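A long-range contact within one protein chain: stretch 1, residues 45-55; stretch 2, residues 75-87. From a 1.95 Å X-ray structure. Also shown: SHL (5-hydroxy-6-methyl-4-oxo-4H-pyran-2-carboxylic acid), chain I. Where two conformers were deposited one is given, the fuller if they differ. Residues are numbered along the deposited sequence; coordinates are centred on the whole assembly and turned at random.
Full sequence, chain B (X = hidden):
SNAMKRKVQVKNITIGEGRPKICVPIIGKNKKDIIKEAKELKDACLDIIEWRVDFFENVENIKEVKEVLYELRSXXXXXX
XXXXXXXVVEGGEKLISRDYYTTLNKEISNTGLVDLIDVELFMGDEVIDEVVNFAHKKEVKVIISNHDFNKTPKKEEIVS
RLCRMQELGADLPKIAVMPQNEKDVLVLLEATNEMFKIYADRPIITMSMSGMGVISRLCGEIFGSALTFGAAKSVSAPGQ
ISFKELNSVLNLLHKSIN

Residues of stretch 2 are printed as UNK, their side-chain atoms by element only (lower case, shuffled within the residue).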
# COMPACT_ATOMS: atom_id res chain seq x y z
N CYS B 45 15.63 -13.13 3.33
CA CYS B 45 15.81 -11.78 2.85
C CYS B 45 15.15 -10.84 3.81
O CYS B 45 13.96 -10.54 3.72
CB CYS B 45 15.22 -11.59 1.47
SG CYS B 45 15.97 -12.61 0.23
N LEU B 46 15.94 -10.42 4.78
CA LEU B 46 15.51 -9.44 5.76
C LEU B 46 16.76 -8.61 6.02
O LEU B 46 17.86 -9.03 5.67
CB LEU B 46 14.97 -10.11 7.02
CG LEU B 46 15.91 -11.01 7.81
CD1 LEU B 46 16.99 -10.18 8.50
CD2 LEU B 46 15.12 -11.82 8.84
N ASP B 47 16.60 -7.46 6.65
CA ASP B 47 17.71 -6.57 6.84
C ASP B 47 18.19 -6.50 8.27
O ASP B 47 19.37 -6.45 8.52
CB ASP B 47 17.31 -5.19 6.34
CG ASP B 47 16.97 -5.18 4.87
OD1 ASP B 47 17.86 -5.50 4.07
OD2 ASP B 47 15.81 -4.86 4.50
N ILE B 48 17.26 -6.51 9.21
CA ILE B 48 17.57 -6.33 10.61
C ILE B 48 16.74 -7.28 11.44
O ILE B 48 15.58 -7.56 11.11
CB ILE B 48 17.21 -4.88 11.06
CG1 ILE B 48 17.99 -3.85 10.24
CG2 ILE B 48 17.43 -4.68 12.58
CD1 ILE B 48 17.56 -2.41 10.50
N ILE B 49 17.33 -7.79 12.51
CA ILE B 49 16.64 -8.64 13.45
C ILE B 49 16.50 -7.87 14.76
O ILE B 49 17.45 -7.23 15.21
CB ILE B 49 17.41 -9.95 13.69
CG1 ILE B 49 17.35 -10.82 12.44
CG2 ILE B 49 16.81 -10.69 14.88
CD1 ILE B 49 18.19 -12.13 12.52
N GLU B 50 15.30 -7.88 15.34
CA GLU B 50 15.03 -7.23 16.61
C GLU B 50 14.83 -8.28 17.67
O GLU B 50 14.04 -9.19 17.49
CB GLU B 50 13.75 -6.37 16.53
CG GLU B 50 13.29 -5.79 17.89
CD GLU B 50 11.98 -4.98 17.80
OE1 GLU B 50 11.01 -5.48 17.19
OE2 GLU B 50 11.94 -3.86 18.35
N TRP B 51 15.55 -8.18 18.77
CA TRP B 51 15.30 -9.07 19.89
C TRP B 51 14.43 -8.34 20.89
O TRP B 51 14.86 -7.35 21.52
CB TRP B 51 16.60 -9.57 20.55
CG TRP B 51 16.36 -10.49 21.70
CD1 TRP B 51 15.26 -11.29 21.90
CD2 TRP B 51 17.27 -10.80 22.78
NE1 TRP B 51 15.40 -12.02 23.06
CE2 TRP B 51 16.63 -11.75 23.61
CE3 TRP B 51 18.54 -10.36 23.13
CZ2 TRP B 51 17.22 -12.26 24.75
CZ3 TRP B 51 19.12 -10.87 24.28
CH2 TRP B 51 18.46 -11.80 25.07
N ARG B 52 13.17 -8.80 21.00
CA ARG B 52 12.20 -8.27 21.95
C ARG B 52 12.44 -9.01 23.24
O ARG B 52 11.78 -9.99 23.53
CB ARG B 52 10.76 -8.49 21.48
CG ARG B 52 10.25 -7.45 20.48
CD ARG B 52 9.95 -6.15 21.17
NE ARG B 52 8.98 -6.35 22.25
CZ ARG B 52 7.66 -6.32 22.10
NH1 ARG B 52 7.13 -6.08 20.90
NH2 ARG B 52 6.86 -6.53 23.14
N VAL B 53 13.41 -8.49 24.00
CA VAL B 53 13.89 -9.12 25.22
C VAL B 53 12.86 -9.12 26.36
O VAL B 53 12.97 -9.93 27.28
CB VAL B 53 15.22 -8.47 25.66
CG1 VAL B 53 14.97 -7.08 26.23
CG2 VAL B 53 15.97 -9.34 26.66
N ASP B 54 11.87 -8.24 26.31
CA ASP B 54 10.81 -8.24 27.34
C ASP B 54 10.01 -9.57 27.36
O ASP B 54 9.36 -9.86 28.34
CB ASP B 54 9.86 -7.06 27.21
CG ASP B 54 9.27 -6.94 25.83
OD1 ASP B 54 10.03 -6.60 24.87
OD2 ASP B 54 8.05 -7.15 25.70
N PHE B 55 10.07 -10.37 26.28
CA PHE B 55 9.44 -11.72 26.28
C PHE B 55 10.32 -12.77 26.99
O PHE B 55 9.84 -13.81 27.44
CB PHE B 55 9.18 -12.25 24.86
CG PHE B 55 8.00 -11.61 24.14
CD1 PHE B 55 6.71 -12.16 24.25
CD2 PHE B 55 8.18 -10.52 23.32
CE1 PHE B 55 5.63 -11.60 23.58
CE2 PHE B 55 7.10 -9.94 22.63
CZ PHE B 55 5.83 -10.48 22.76
N UNK B 75 24.96 -17.05 15.74
CA UNK B 75 24.10 -17.61 14.67
C UNK B 75 23.71 -16.61 13.57
O UNK B 75 23.57 -16.99 12.42
o UNK B 75 23.28 -23.43 17.42
c UNK B 75 23.12 -21.07 17.72
c UNK B 75 23.09 -22.00 15.51
c UNK B 75 23.16 -22.17 16.88
c UNK B 75 22.96 -20.72 14.98
c UNK B 75 23.01 -19.79 17.18
c UNK B 75 22.80 -18.21 15.23
c UNK B 75 22.94 -19.60 15.81
N UNK B 76 23.51 -15.33 13.92
CA UNK B 76 23.08 -14.36 12.90
C UNK B 76 24.23 -13.65 12.22
O UNK B 76 24.02 -12.87 11.27
c UNK B 76 21.86 -11.19 14.77
c UNK B 76 20.96 -14.05 14.16
c UNK B 76 22.79 -12.33 14.38
c UNK B 76 22.09 -13.34 13.46
N UNK B 77 25.44 -13.91 12.71
CA UNK B 77 26.68 -13.39 12.14
C UNK B 77 26.69 -11.86 12.07
O UNK B 77 26.67 -11.20 13.09
c UNK B 77 28.40 -14.05 10.39
c UNK B 77 26.95 -14.01 10.76
n UNK B 77 30.51 -14.56 10.02
c UNK B 77 29.33 -15.04 10.51
c UNK B 77 30.33 -13.32 9.60
n UNK B 77 29.06 -12.99 9.81
N UNK B 78 26.70 -11.30 10.86
CA UNK B 78 26.79 -9.86 10.71
C UNK B 78 25.47 -9.18 10.40
O UNK B 78 25.47 -8.05 9.97
c UNK B 78 27.83 -9.51 9.64
c UNK B 78 29.26 -9.78 10.11
o UNK B 78 29.61 -9.41 11.27
o UNK B 78 30.05 -10.35 9.31
N UNK B 79 24.34 -9.86 10.64
CA UNK B 79 23.03 -9.22 10.45
C UNK B 79 22.86 -8.16 11.56
O UNK B 79 23.12 -8.45 12.73
c UNK B 79 20.88 -12.30 9.35
c UNK B 79 21.94 -11.20 9.33
c UNK B 79 20.53 -9.56 10.53
c UNK B 79 21.88 -10.26 10.52
N UNK B 80 22.48 -6.93 11.20
CA UNK B 80 22.29 -5.94 12.27
C UNK B 80 21.27 -6.41 13.32
O UNK B 80 20.23 -6.96 12.96
c UNK B 80 22.34 -4.83 10.12
c UNK B 80 22.53 -6.31 9.86
c UNK B 80 21.76 -4.71 11.53
N UNK B 81 21.59 -6.21 14.59
CA UNK B 81 20.72 -6.63 15.68
C UNK B 81 20.24 -5.43 16.48
O UNK B 81 21.06 -4.63 16.98
c UNK B 81 21.64 -9.01 18.68
c UNK B 81 20.70 -8.14 17.82
c UNK B 81 21.46 -7.60 16.61
c UNK B 81 19.50 -8.95 17.39
N UNK B 82 18.92 -5.31 16.59
CA UNK B 82 18.26 -4.27 17.40
C UNK B 82 17.82 -4.90 18.73
O UNK B 82 17.17 -5.94 18.73
c UNK B 82 14.77 -2.56 16.57
c UNK B 82 15.98 -2.92 17.46
c UNK B 82 16.62 -1.66 18.10
c UNK B 82 17.02 -3.74 16.66
N UNK B 83 18.19 -4.26 19.84
CA UNK B 83 17.83 -4.74 21.18
C UNK B 83 16.71 -3.85 21.69
O UNK B 83 16.87 -2.64 21.75
c UNK B 83 19.04 -4.64 22.10
c UNK B 83 18.40 -4.80 25.84
c UNK B 83 18.39 -6.16 26.06
c UNK B 83 18.79 -6.51 23.72
c UNK B 83 18.57 -7.01 25.02
c UNK B 83 18.80 -5.16 23.48
c UNK B 83 18.60 -4.30 24.55
N UNK B 84 15.57 -4.46 22.03
CA UNK B 84 14.40 -3.71 22.48
C UNK B 84 13.72 -4.32 23.71
O UNK B 84 13.21 -5.44 23.64
o UNK B 84 13.80 -3.01 20.18
c UNK B 84 12.05 -2.81 21.87
c UNK B 84 13.28 -3.63 21.37
N UNK B 85 13.71 -3.60 24.82
CA UNK B 85 12.88 -3.98 25.96
C UNK B 85 11.67 -3.04 25.88
O UNK B 85 11.80 -1.84 26.14
c UNK B 85 11.02 -5.21 30.52
c UNK B 85 13.55 -3.82 27.34
c UNK B 85 12.67 -4.29 28.49
c UNK B 85 12.85 -5.54 29.05
c UNK B 85 11.63 -3.51 28.96
c UNK B 85 10.80 -3.98 29.98
c UNK B 85 12.04 -5.99 30.06
N UNK B 86 10.53 -3.58 25.44
CA UNK B 86 9.29 -2.83 25.31
C UNK B 86 8.58 -2.85 26.65
O UNK B 86 8.28 -3.91 27.18
c UNK B 86 9.16 -0.56 21.89
n UNK B 86 9.81 0.08 22.87
n UNK B 86 9.64 -0.53 20.66
c UNK B 86 8.42 -3.47 24.21
c UNK B 86 7.33 -1.28 23.43
n UNK B 86 8.00 -1.18 22.13
c UNK B 86 7.13 -2.74 23.91
N UNK B 87 8.35 -1.68 27.24
CA UNK B 87 7.74 -1.62 28.55
C UNK B 87 6.23 -1.91 28.48
O UNK B 87 5.59 -1.77 27.43
c UNK B 87 8.00 -0.26 29.22
o UNK B 87 7.12 0.73 28.72
OAD SHL I . 5.18 -4.01 13.77
CAH SHL I . 4.49 -3.58 14.72
OAA SHL I . 3.27 -3.88 14.83
CAK SHL I . 5.12 -2.72 15.70
OAG SHL I . 6.51 -2.40 15.52
CAF SHL I . 7.19 -1.73 16.56
CAL SHL I . 8.53 -1.55 16.45
CAJ SHL I . 6.48 -1.40 17.66
OAC SHL I . 7.09 -0.79 18.67
CAI SHL I . 5.14 -1.67 17.76
CAE SHL I . 4.47 -2.31 16.79
OAB SHL I . 4.47 -1.29 18.83
O HOH W 1 9.44 -2.99 19.14

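Position 75, in a helix that began earlier in the chain, carries one carbon, then a six-carbon ring bearing an oxygen; it stays clear of stretch 1 and is Tyr 75. Position 76 has four carbons forked at the first, one arm two carbons long, and points toward stretch 1, where it meets Ile 49: Ile 76, whose CG2 lies 3.7 Å from Ile 49 CD1. Position 77 holds one carbon and a five-membered ring of three carbons and two nitrogens, with no contact to stretch 1. It is His 77, exposed, leaving the helix with positive phi. At 78, two carbons, the second with two oxygens, also out of reach, give Asp 78.

Position 79 repeats the four-carbon fork at the first atom and packs against Ile 49 and Leu 46. This is Ile 79, closing a type II' turn from Ile 76; its CG2 sits 3.9 Å from Ile 49 CG1 and 4.1 Å from Leu 46 CD1, so the turn itself supplies apolar cover. At 80, three carbons close onto the backbone nitrogen and lie beside Ile 48, while the backbone O accepts from Ile 49 N at 3.0 Å, opening the strand ladder: Pro 80, which has no N-H to give.

Position 81 has four carbons forked at the second, on the same face as Ile 49 and touching it: Leu 81, its CD1 4.1 Å from Ile 49 CG2. The same composition and fork recur at 82, but on the other face, with CB 4.2 Å from Ile 48 CG2: Leu 82. Its backbone works both ways, N to Ile 49 O and O from Trp 51 N, each at 2.8 Å.

Position 83 is one carbon and a plain six-carbon ring that meets Trp 51 and Val 53: Phe 83. Its edge is turned toward the face of Trp 51, offset, with planes at 72°, and its CZ meets Val 53 CG1 at 3.5 Å. Position 84 carries one carbon bearing an oxygen and a carbon, the oxygen against the Glu 50 carboxylate: Thr 84. Its OG1 donates to Glu 50 OE2 at 2.7 Å, settling a buried carboxylate oxygen that also takes a hydrogen bond from a water.

Position 85, again a carbon and a bare six-carbon ring, has Asp 54 CB over its ring face, 3.8 Å from the centroid: Phe 85. Position 86 has three carbons, a nitrogen, then a carbon with two more nitrogens, and its backbone N donates to Asp 54 OD1 at 3.1 Å: Arg 86. Its NH2 reaches the ligand, 3.2 Å from SHL OAC. Position 87, one carbon and one oxygen, pointing away, is Ser 87.

The contact is a parallel strand pair whose register runs from Ile 49 with Leu 81 to Arg 52 with Thr 84. Backbone hydrogen bonds fix that register, and alternation sorts the chemistry: Ile 49, Leu 81, Trp 51 and Phe 83 build an apolar face, while Glu 50, Leu 82, Arg 52 and Thr 84 share the other. Beyond the strands, Asp 54 OD1 serves two donors, Arg 52 NE at 2.8 Å in a salt bridge and the Arg 86 amide, tying the stretches together just past the strands.

Stretch 2 (75-87) YIHDIPLLFTFRS
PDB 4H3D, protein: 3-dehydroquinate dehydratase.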